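PDB 4BQ2: B-agarase, which hydrolyses beta-1,4 linkages of agarose as an exo-acting beta-agarase of glycoside hydrolase family 50. Local coordinates for residues R521-I535 against W542-V556. Residues are numbered along the deposited sequence; the frame is centred on the assembly and turned at random.
Sequences RQAFSKLLKAKYKTI and WGLKLSSWAEFDLGV
W549 lies between K529 and I535 where the short helix 549-552 packs on helix 519-532, joined by helix 535-542 in a run of three at the edge of the chain. CG of K529 stands 3.4 Å from the centroid of the W549 six-membered ring, almost on its normal, a CH-pi contact; CD1 of I535 covers the opposite face nearer the rim. NE1 of W549 donates to K533 O at 3.2 Å, meeting it 40° above the carbonyl plane, tying the indole to the turn just past helix 519-532.

With CG anti to the carbonyl carbon (chi1 -76°) and the chain extended beyond it, K529 slides past the indole in the opposite direction, and NZ forms a salt bridge with D553 OD2 at 2.9 Å. The carboxylate is gripped through both oxygens: OD1 accepts from S525 OG at 2.7 Å, each bond using a syn lone pair. R521 NH1 reaches OD1 at 3.2 Å, a weak hydrogen bond within a second salt bridge, completing a network of two cations round one acid.

F552 is a knob among R521, S525, L528 and I535. The R521 guanidinium leans off-centre over one ring face in a cation-pi contact, while CZ3 of W549 lies over the other; CD1 of L528 closes on F552 CZ at 3.5 Å. L528 CD2 meets W542 CZ2, and D570 of helix 565-593 bonds both W542 NE1 and Y532 OH, joining both segments to that helix.

R521 NH2 also bonds L511 O and, at 2.8 Å, F552 O, which G555 N reaches from the opposite face of the carbonyl plane.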
ATOM      1  N   ARG A 521     -27.403 -12.276   5.058  1.00 23.50           N
ATOM      2  CA  ARG A 521     -27.879 -13.611   4.597  1.00 24.01           C
ATOM      3  C   ARG A 521     -29.395 -13.577   4.354  1.00 24.07           C
ATOM      4  O   ARG A 521     -29.885 -14.132   3.354  1.00 21.36           O
ATOM      5  CB  ARG A 521     -27.486 -14.722   5.572  1.00 24.01           C
ATOM      6  CG  ARG A 521     -27.916 -16.159   5.172  1.00 23.00           C
ATOM      7  CD  ARG A 521     -27.479 -16.535   3.771  1.00 23.62           C
ATOM      8  NE  ARG A 521     -27.406 -17.996   3.530  1.00 24.61           N
ATOM      9  CZ  ARG A 521     -28.448 -18.801   3.317  1.00 25.13           C
ATOM     10  NH1 ARG A 521     -29.685 -18.349   3.395  1.00 25.04           N
ATOM     11  NH2 ARG A 521     -28.249 -20.086   3.070  1.00 25.19           N
ATOM     12  N   GLN A 522     -30.125 -12.880   5.222  1.00 23.13           N
ATOM     13  CA  GLN A 522     -31.567 -12.687   4.991  1.00 23.77           C
ATOM     14  C   GLN A 522     -31.805 -11.959   3.672  1.00 22.44           C
ATOM     15  O   GLN A 522     -32.706 -12.331   2.888  1.00 21.80           O
ATOM     16  CB  GLN A 522     -32.233 -11.933   6.144  1.00 24.67           C
ATOM     17  CG  GLN A 522     -32.196 -12.697   7.468  1.00 27.58           C
ATOM     18  CD  GLN A 522     -32.332 -11.800   8.682  1.00 32.31           C
ATOM     19  OE1 GLN A 522     -32.833 -10.687   8.584  1.00 37.41           O
ATOM     20  NE2 GLN A 522     -31.888 -12.278   9.835  1.00 33.14           N
ATOM     21  N   ALA A 523     -31.015 -10.914   3.416  1.00 19.70           N
ATOM     22  CA  ALA A 523     -31.157 -10.193   2.150  1.00 20.41           C
ATOM     23  C   ALA A 523     -30.855 -11.135   0.977  1.00 19.89           C
ATOM     24  O   ALA A 523     -31.586 -11.128  -0.011  1.00 19.66           O
ATOM     25  CB  ALA A 523     -30.211  -8.993   2.109  1.00 19.30           C
ATOM     26  N   PHE A 524     -29.791 -11.936   1.082  1.00 18.70           N
ATOM     27  CA  PHE A 524     -29.400 -12.819  -0.046  1.00 20.19           C
ATOM     28  C   PHE A 524     -30.490 -13.858  -0.301  1.00 21.87           C
ATOM     29  O   PHE A 524     -30.838 -14.126  -1.456  1.00 24.63           O
ATOM     30  CB  PHE A 524     -28.081 -13.570   0.191  1.00 19.54           C
ATOM     31  CG  PHE A 524     -26.848 -12.722   0.120  1.00 19.10           C
ATOM     32  CD1 PHE A 524     -26.902 -11.400  -0.272  1.00 20.05           C
ATOM     33  CD2 PHE A 524     -25.585 -13.287   0.394  1.00 18.55           C
ATOM     34  CE1 PHE A 524     -25.739 -10.638  -0.354  1.00 18.28           C
ATOM     35  CE2 PHE A 524     -24.419 -12.535   0.302  1.00 19.71           C
ATOM     36  CZ  PHE A 524     -24.506 -11.195  -0.066  1.00 20.25           C
ATOM     37  N   SER A 525     -31.005 -14.425   0.777  1.00 21.77           N
ATOM     38  CA  SER A 525     -32.117 -15.393   0.721  1.00 25.65           C
ATOM     39  C   SER A 525     -33.359 -14.830   0.019  1.00 25.00           C
ATOM     40  O   SER A 525     -33.942 -15.497  -0.849  1.00 22.82           O
ATOM     41  CB  SER A 525     -32.459 -15.854   2.126  1.00 26.33           C
ATOM     42  OG  SER A 525     -33.501 -16.807   2.088  1.00 29.55           O
ATOM     43  N   LYS A 526     -33.712 -13.576   0.334  1.00 26.28           N
ATOM     44  CA  LYS A 526     -34.846 -12.883  -0.321  1.00 27.38           C
ATOM     45  C   LYS A 526     -34.671 -12.753  -1.833  1.00 28.18           C
ATOM     46  O   LYS A 526     -35.619 -12.966  -2.615  1.00 27.21           O
ATOM     47  CB  LYS A 526     -35.072 -11.476   0.260  1.00 31.16           C
ATOM     48  CG  LYS A 526     -35.553 -11.404   1.700  1.00 36.40           C
ATOM     49  CD  LYS A 526     -36.026  -9.983   2.031  1.00 44.63           C
ATOM     50  CE  LYS A 526     -36.101  -9.728   3.533  1.00 48.18           C
ATOM     51  NZ  LYS A 526     -34.757  -9.667   4.185  1.00 54.37           N
ATOM     52  N   LEU A 527     -33.469 -12.363  -2.246  1.00 26.47           N
ATOM     53  CA  LEU A 527     -33.186 -12.189  -3.656  1.00 26.51           C
ATOM     54  C   LEU A 527     -33.288 -13.495  -4.415  1.00 25.52           C
ATOM     55  O   LEU A 527     -33.754 -13.510  -5.546  1.00 25.66           O
ATOM     56  CB  LEU A 527     -31.802 -11.570  -3.871  1.00 27.84           C
ATOM     57  CG  LEU A 527     -31.678 -10.086  -3.483  1.00 27.52           C
ATOM     58  CD1 LEU A 527     -30.202  -9.721  -3.385  1.00 26.18           C
ATOM     59  CD2 LEU A 527     -32.409  -9.160  -4.458  1.00 27.74           C
ATOM     60  N   LEU A 528     -32.812 -14.575  -3.809  1.00 25.85           N
ATOM     61  CA  LEU A 528     -32.826 -15.892  -4.473  1.00 26.81           C
ATOM     62  C   LEU A 528     -34.236 -16.491  -4.495  1.00 27.79           C
ATOM     63  O   LEU A 528     -34.620 -17.175  -5.461  1.00 27.75           O
ATOM     64  CB  LEU A 528     -31.851 -16.851  -3.802  1.00 26.17           C
ATOM     65  CG  LEU A 528     -30.359 -16.578  -4.014  1.00 25.24           C
ATOM     66  CD1 LEU A 528     -29.610 -17.308  -2.924  1.00 26.46           C
ATOM     67  CD2 LEU A 528     -29.895 -17.049  -5.384  1.00 25.29           C
ATOM     68  N   LYS A 529     -35.005 -16.224  -3.442  1.00 27.33           N
ATOM     69  CA  LYS A 529     -36.429 -16.563  -3.475  1.00 28.45           C
ATOM     70  C   LYS A 529     -37.187 -15.839  -4.574  1.00 29.11           C
ATOM     71  O   LYS A 529     -38.029 -16.447  -5.236  1.00 26.62           O
ATOM     72  CB  LYS A 529     -37.091 -16.358  -2.120  1.00 28.84           C
ATOM     73  CG  LYS A 529     -36.735 -17.481  -1.156  1.00 30.15           C
ATOM     74  CD  LYS A 529     -37.028 -17.079   0.264  1.00 29.82           C
ATOM     75  CE  LYS A 529     -36.391 -18.076   1.210  1.00 30.60           C
ATOM     76  NZ  LYS A 529     -36.644 -17.688   2.620  1.00 30.41           N
ATOM     77  N   ALA A 530     -36.888 -14.554  -4.774  1.00 27.45           N
ATOM     78  CA  ALA A 530     -37.561 -13.806  -5.816  1.00 27.61           C
ATOM     79  C   ALA A 530     -37.121 -14.320  -7.188  1.00 28.13           C
ATOM     80  O   ALA A 530     -37.935 -14.363  -8.101  1.00 28.05           O
ATOM     81  CB  ALA A 530     -37.323 -12.305  -5.689  1.00 26.09           C
ATOM     82  N   LYS A 531     -35.858 -14.736  -7.318  1.00 27.72           N
ATOM     83  CA  LYS A 531     -35.332 -15.198  -8.610  1.00 28.80           C
ATOM     84  C   LYS A 531     -35.942 -16.553  -9.006  1.00 29.18           C
ATOM     85  O   LYS A 531     -36.452 -16.694 -10.108  1.00 29.79           O
ATOM     86  CB  LYS A 531     -33.792 -15.284  -8.582  1.00 29.23           C
ATOM     87  CG  LYS A 531     -33.163 -15.844  -9.848  1.00 32.64           C
ATOM     88  CD  LYS A 531     -31.673 -15.558  -9.948  1.00 31.54           C
ATOM     89  CE  LYS A 531     -31.074 -16.190 -11.203  1.00 32.80           C
ATOM     90  NZ  LYS A 531     -29.579 -16.114 -11.281  1.00 30.97           N
ATOM     91  N   TYR A 532     -35.896 -17.519  -8.093  1.00 29.55           N
ATOM     92  CA  TYR A 532     -36.163 -18.946  -8.397  1.00 31.35           C
ATOM     93  C   TYR A 532     -37.576 -19.383  -8.038  1.00 32.62           C
ATOM     94  O   TYR A 532     -38.084 -20.347  -8.608  1.00 30.45           O
ATOM     95  CB  TYR A 532     -35.169 -19.861  -7.671  1.00 30.71           C
ATOM     96  CG  TYR A 532     -33.790 -19.838  -8.284  1.00 29.33           C
ATOM     97  CD1 TYR A 532     -33.542 -20.440  -9.526  1.00 29.75           C
ATOM     98  CD2 TYR A 532     -32.732 -19.199  -7.634  1.00 30.42           C
ATOM     99  CE1 TYR A 532     -32.284 -20.396 -10.115  1.00 28.18           C
ATOM    100  CE2 TYR A 532     -31.470 -19.156  -8.202  1.00 28.51           C
ATOM    101  CZ  TYR A 532     -31.247 -19.763  -9.440  1.00 28.84           C
ATOM    102  OH  TYR A 532     -30.009 -19.711 -10.004  1.00 25.70           O
ATOM    103  N   LYS A 533     -38.179 -18.667  -7.080  1.00 33.58           N
ATOM    104  CA  LYS A 533     -39.539 -18.914  -6.536  1.00 35.02           C
ATOM    105  C   LYS A 533     -39.599 -20.183  -5.684  1.00 34.19           C
ATOM    106  O   LYS A 533     -39.928 -20.130  -4.502  1.00 32.69           O
ATOM    107  CB  LYS A 533     -40.658 -18.894  -7.608  1.00 34.72           C
ATOM    108  CG  LYS A 533     -40.495 -17.914  -8.768  1.00 37.98           C
ATOM    109  CD  LYS A 533     -40.646 -16.448  -8.377  1.00 35.53           C
ATOM    110  CE  LYS A 533     -40.402 -15.558  -9.581  1.00 37.72           C
ATOM    111  NZ  LYS A 533     -40.621 -14.130  -9.231  1.00 36.23           N
ATOM    112  N   THR A 534     -39.217 -21.313  -6.277  1.00 33.50           N
ATOM    113  CA  THR A 534     -39.351 -22.601  -5.622  1.00 30.02           C
ATOM    114  C   THR A 534     -37.967 -23.144  -5.338  1.00 29.97           C
ATOM    115  O   THR A 534     -37.032 -22.905  -6.123  1.00 28.26           O
ATOM    116  CB  THR A 534     -40.073 -23.626  -6.540  1.00 30.41           C
ATOM    117  OG1 THR A 534     -39.261 -23.878  -7.686  1.00 30.70           O
ATOM    118  CG2 THR A 534     -41.430 -23.100  -7.020  1.00 29.59           C
ATOM    119  N   ILE A 535     -37.841 -23.895  -4.245  1.00 29.28           N
ATOM    120  CA  ILE A 535     -36.586 -24.563  -3.940  1.00 30.74           C
ATOM    121  C   ILE A 535     -36.222 -25.542  -5.068  1.00 31.03           C
ATOM    122  O   ILE A 535     -35.054 -25.882  -5.230  1.00 30.47           O
ATOM    123  CB  ILE A 535     -36.602 -25.263  -2.550  1.00 30.81           C
ATOM    124  CG1 ILE A 535     -35.189 -25.644  -2.062  1.00 30.72           C
ATOM    125  CG2 ILE A 535     -37.476 -26.507  -2.567  1.00 34.99           C
ATOM    126  CD1 ILE A 535     -34.235 -24.471  -1.847  1.00 27.90           C
ATOM    127  N   TRP A 542     -28.420 -25.225  -8.904  1.00 27.95           N
ATOM    128  CA  TRP A 542     -27.201 -25.450  -8.132  1.00 31.06           C
ATOM    129  C   TRP A 542     -26.774 -26.890  -8.101  1.00 31.25           C
ATOM    130  O   TRP A 542     -25.734 -27.218  -7.518  1.00 30.86           O
ATOM    131  CB  TRP A 542     -27.372 -24.936  -6.700  1.00 28.53           C
ATOM    132  CG  TRP A 542     -27.443 -23.425  -6.606  1.00 28.07           C
ATOM    133  CD1 TRP A 542     -27.637 -22.543  -7.626  1.00 27.57           C
ATOM    134  CD2 TRP A 542     -27.363 -22.642  -5.404  1.00 27.54           C
ATOM    135  NE1 TRP A 542     -27.655 -21.254  -7.136  1.00 29.18           N
ATOM    136  CE2 TRP A 542     -27.483 -21.293  -5.776  1.00 29.14           C
ATOM    137  CE3 TRP A 542     -27.185 -22.959  -4.049  1.00 29.60           C
ATOM    138  CZ2 TRP A 542     -27.450 -20.243  -4.832  1.00 29.22           C
ATOM    139  CZ3 TRP A 542     -27.153 -21.926  -3.112  1.00 29.41           C
ATOM    140  CH2 TRP A 542     -27.281 -20.581  -3.513  1.00 28.93           C
ATOM    141  N   GLY A 543     -27.570 -27.741  -8.747  1.00 31.90           N
ATOM    142  CA  GLY A 543     -27.340 -29.185  -8.736  1.00 33.15           C
ATOM    143  C   GLY A 543     -27.493 -29.777  -7.342  1.00 31.86           C
ATOM    144  O   GLY A 543     -26.784 -30.703  -6.990  1.00 33.67           O
ATOM    145  N   LEU A 544     -28.416 -29.245  -6.543  1.00 31.37           N
ATOM    146  CA  LEU A 544     -28.579 -29.698  -5.152  1.00 29.10           C
ATOM    147  C   LEU A 544     -29.911 -30.426  -4.924  1.00 28.95           C
ATOM    148  O   LEU A 544     -30.734 -30.526  -5.834  1.00 29.47           O
ATOM    149  CB  LEU A 544     -28.471 -28.499  -4.190  1.00 28.94           C
ATOM    150  CG  LEU A 544     -27.157 -27.730  -4.013  1.00 28.13           C
ATOM    151  CD1 LEU A 544     -27.348 -26.568  -3.050  1.00 28.40           C
ATOM    152  CD2 LEU A 544     -26.043 -28.635  -3.512  1.00 26.30           C
ATOM    153  N   LYS A 545     -30.132 -30.895  -3.698  1.00 30.81           N
ATOM    154  CA  LYS A 545     -31.352 -31.630  -3.351  1.00 30.40           C
ATOM    155  C   LYS A 545     -31.901 -31.161  -2.016  1.00 30.86           C
ATOM    156  O   LYS A 545     -32.304 -31.975  -1.175  1.00 32.86           O
ATOM    157  CB  LYS A 545     -31.070 -33.131  -3.270  1.00 34.32           C
ATOM    158  CG  LYS A 545     -30.604 -33.780  -4.560  1.00 37.67           C
ATOM    159  CD  LYS A 545     -30.279 -35.245  -4.306  1.00 44.52           C
ATOM    160  CE  LYS A 545     -29.344 -35.399  -3.107  1.00 49.71           C
ATOM    161  NZ  LYS A 545     -29.685 -36.572  -2.244  1.00 52.81           N
ATOM    162  N   LEU A 546     -31.911 -29.850  -1.801  1.00 27.99           N
ATOM    163  CA  LEU A 546     -32.426 -29.312  -0.550  1.00 27.64           C
ATOM    164  C   LEU A 546     -33.917 -29.646  -0.434  1.00 26.58           C
ATOM    165  O   LEU A 546     -34.622 -29.661  -1.428  1.00 27.51           O
ATOM    166  CB  LEU A 546     -32.235 -27.800  -0.512  1.00 28.42           C
ATOM    167  CG  LEU A 546     -30.758 -27.416  -0.413  1.00 28.42           C
ATOM    168  CD1 LEU A 546     -30.546 -26.037  -1.044  1.00 27.79           C
ATOM    169  CD2 LEU A 546     -30.352 -27.493   1.058  1.00 27.38           C
ATOM    170  N   SER A 547     -34.383 -29.894   0.776  1.00 28.29           N
ATOM    171  CA  SER A 547     -35.756 -30.355   0.957  1.00 28.74           C
ATOM    172  C   SER A 547     -36.713 -29.156   1.015  1.00 29.61           C
ATOM    173  O   SER A 547     -37.934 -29.313   0.797  1.00 25.55           O
ATOM    174  CB  SER A 547     -35.850 -31.180   2.227  1.00 30.72           C
ATOM    175  OG  SER A 547     -35.546 -30.353   3.329  1.00 36.44           O
ATOM    176  N   SER A 548     -36.158 -27.963   1.294  1.00 25.86           N
ATOM    177  CA  SER A 548     -36.985 -26.747   1.467  1.00 28.04           C
ATOM    178  C   SER A 548     -36.186 -25.445   1.471  1.00 28.71           C
ATOM    179  O   SER A 548     -34.948 -25.451   1.607  1.00 28.17           O
ATOM    180  CB  SER A 548     -37.811 -26.825   2.773  1.00 26.17           C
ATOM    181  OG  SER A 548     -36.998 -26.714   3.930  1.00 24.72           O
ATOM    182  N   TRP A 549     -36.903 -24.331   1.324  1.00 29.79           N
ATOM    183  CA  TRP A 549     -36.341 -23.008   1.646  1.00 31.53           C
ATOM    184  C   TRP A 549     -35.854 -22.921   3.086  1.00 32.71           C
ATOM    185  O   TRP A 549     -34.901 -22.202   3.374  1.00 33.48           O
ATOM    186  CB  TRP A 549     -37.344 -21.891   1.377  1.00 27.72           C
ATOM    187  CG  TRP A 549     -37.449 -21.589  -0.059  1.00 28.60           C
ATOM    188  CD1 TRP A 549     -38.540 -21.761  -0.839  1.00 27.51           C
ATOM    189  CD2 TRP A 549     -36.416 -21.078  -0.908  1.00 28.51           C
ATOM    190  NE1 TRP A 549     -38.265 -21.395  -2.133  1.00 29.73           N
ATOM    191  CE2 TRP A 549     -36.964 -20.967  -2.207  1.00 29.19           C
ATOM    192  CE3 TRP A 549     -35.074 -20.718  -0.706  1.00 28.74           C
ATOM    193  CZ2 TRP A 549     -36.227 -20.491  -3.302  1.00 29.70           C
ATOM    194  CZ3 TRP A 549     -34.347 -20.234  -1.788  1.00 28.50           C
ATOM    195  CH2 TRP A 549     -34.926 -20.140  -3.081  1.00 30.99           C
ATOM    196  N   ALA A 550     -36.516 -23.650   3.987  1.00 34.68           N
ATOM    197  CA  ALA A 550     -36.122 -23.666   5.385  1.00 33.39           C
ATOM    198  C   ALA A 550     -34.774 -24.367   5.586  1.00 35.48           C
ATOM    199  O   ALA A 550     -33.943 -23.895   6.378  1.00 34.50           O
ATOM    200  CB  ALA A 550     -37.210 -24.283   6.247  1.00 36.57           C
ATOM    201  N   GLU A 551     -34.538 -25.463   4.858  1.00 31.79           N
ATOM    202  CA  GLU A 551     -33.209 -26.096   4.864  1.00 31.91           C
ATOM    203  C   GLU A 551     -32.164 -25.203   4.184  1.00 29.70           C
ATOM    204  O   GLU A 551     -31.018 -25.096   4.629  1.00 27.40           O
ATOM    205  CB  GLU A 551     -33.220 -27.477   4.197  1.00 29.87           C
ATOM    206  CG  GLU A 551     -31.937 -28.267   4.449  1.00 33.78           C
ATOM    207  CD  GLU A 551     -31.990 -29.724   3.969  1.00 37.04           C
ATOM    208  OE1 GLU A 551     -32.699 -30.045   2.983  1.00 37.39           O
ATOM    209  OE2 GLU A 551     -31.302 -30.555   4.596  1.00 39.31           O
ATOM    210  N   PHE A 552     -32.557 -24.569   3.082  1.00 31.73           N
ATOM    211  CA  PHE A 552     -31.673 -23.619   2.425  1.00 29.51           C
ATOM    212  C   PHE A 552     -31.228 -22.540   3.432  1.00 29.23           C
ATOM    213  O   PHE A 552     -30.039 -22.172   3.489  1.00 28.47           O
ATOM    214  CB  PHE A 552     -32.381 -22.957   1.245  1.00 30.34           C
ATOM    215  CG  PHE A 552     -31.599 -21.828   0.657  1.00 30.35           C
ATOM    216  CD1 PHE A 552     -30.595 -22.080  -0.266  1.00 29.79           C
ATOM    217  CD2 PHE A 552     -31.827 -20.523   1.076  1.00 31.87           C
ATOM    218  CE1 PHE A 552     -29.855 -21.044  -0.803  1.00 31.62           C
ATOM    219  CE2 PHE A 552     -31.080 -19.475   0.548  1.00 32.78           C
ATOM    220  CZ  PHE A 552     -30.100 -19.740  -0.398  1.00 31.65           C
ATOM    221  N   ASP A 553     -32.181 -22.057   4.227  1.00 28.03           N
ATOM    222  CA  ASP A 553     -31.920 -20.993   5.217  1.00 30.31           C
ATOM    223  C   ASP A 553     -31.151 -21.412   6.460  1.00 31.85           C
ATOM    224  O   ASP A 553     -30.944 -20.591   7.370  1.00 30.04           O
ATOM    225  CB  ASP A 553     -33.207 -20.266   5.598  1.00 30.33           C
ATOM    226  CG  ASP A 553     -33.684 -19.318   4.492  1.00 30.57           C
ATOM    227  OD1 ASP A 553     -32.847 -18.855   3.667  1.00 26.72           O
ATOM    228  OD2 ASP A 553     -34.901 -19.041   4.442  1.00 32.11           O
ATOM    229  N   LEU A 554     -30.717 -22.675   6.499  1.00 30.30           N
ATOM    230  CA  LEU A 554     -29.778 -23.140   7.534  1.00 32.36           C
ATOM    231  C   LEU A 554     -28.332 -22.873   7.149  1.00 30.71           C
ATOM    232  O   LEU A 554     -27.435 -23.020   7.970  1.00 31.42           O
ATOM    233  CB  LEU A 554     -29.921 -24.650   7.788  1.00 31.50           C
ATOM    234  CG  LEU A 554     -31.272 -25.203   8.231  1.00 34.26           C
ATOM    235  CD1 LEU A 554     -31.225 -26.728   8.130  1.00 34.60           C
ATOM    236  CD2 LEU A 554     -31.637 -24.740   9.633  1.00 31.06           C
ATOM    237  N   GLY A 555     -28.101 -22.502   5.892  1.00 30.64           N
ATOM    238  CA  GLY A 555     -26.753 -22.383   5.383  1.00 27.72           C
ATOM    239  C   GLY A 555     -26.440 -23.537   4.455  1.00 29.43           C
ATOM    240  O   GLY A 555     -26.732 -24.688   4.756  1.00 28.43           O
ATOM    241  N   VAL A 556     -25.836 -23.216   3.321  1.00 29.14           N
ATOM    242  CA  VAL A 556     -25.521 -24.189   2.275  1.00 27.82           C
ATOM    243  C   VAL A 556     -24.059 -23.995   1.890  1.00 30.32           C
ATOM    244  O   VAL A 556     -23.640 -22.858   1.589  1.00 28.05           O
ATOM    245  CB  VAL A 556     -26.368 -23.930   1.012  1.00 26.16           C
ATOM    246  CG1 VAL A 556     -25.865 -24.764  -0.173  1.00 25.43           C
ATOM    247  CG2 VAL A 556     -27.846 -24.157   1.300  1.00 25.68           C
TER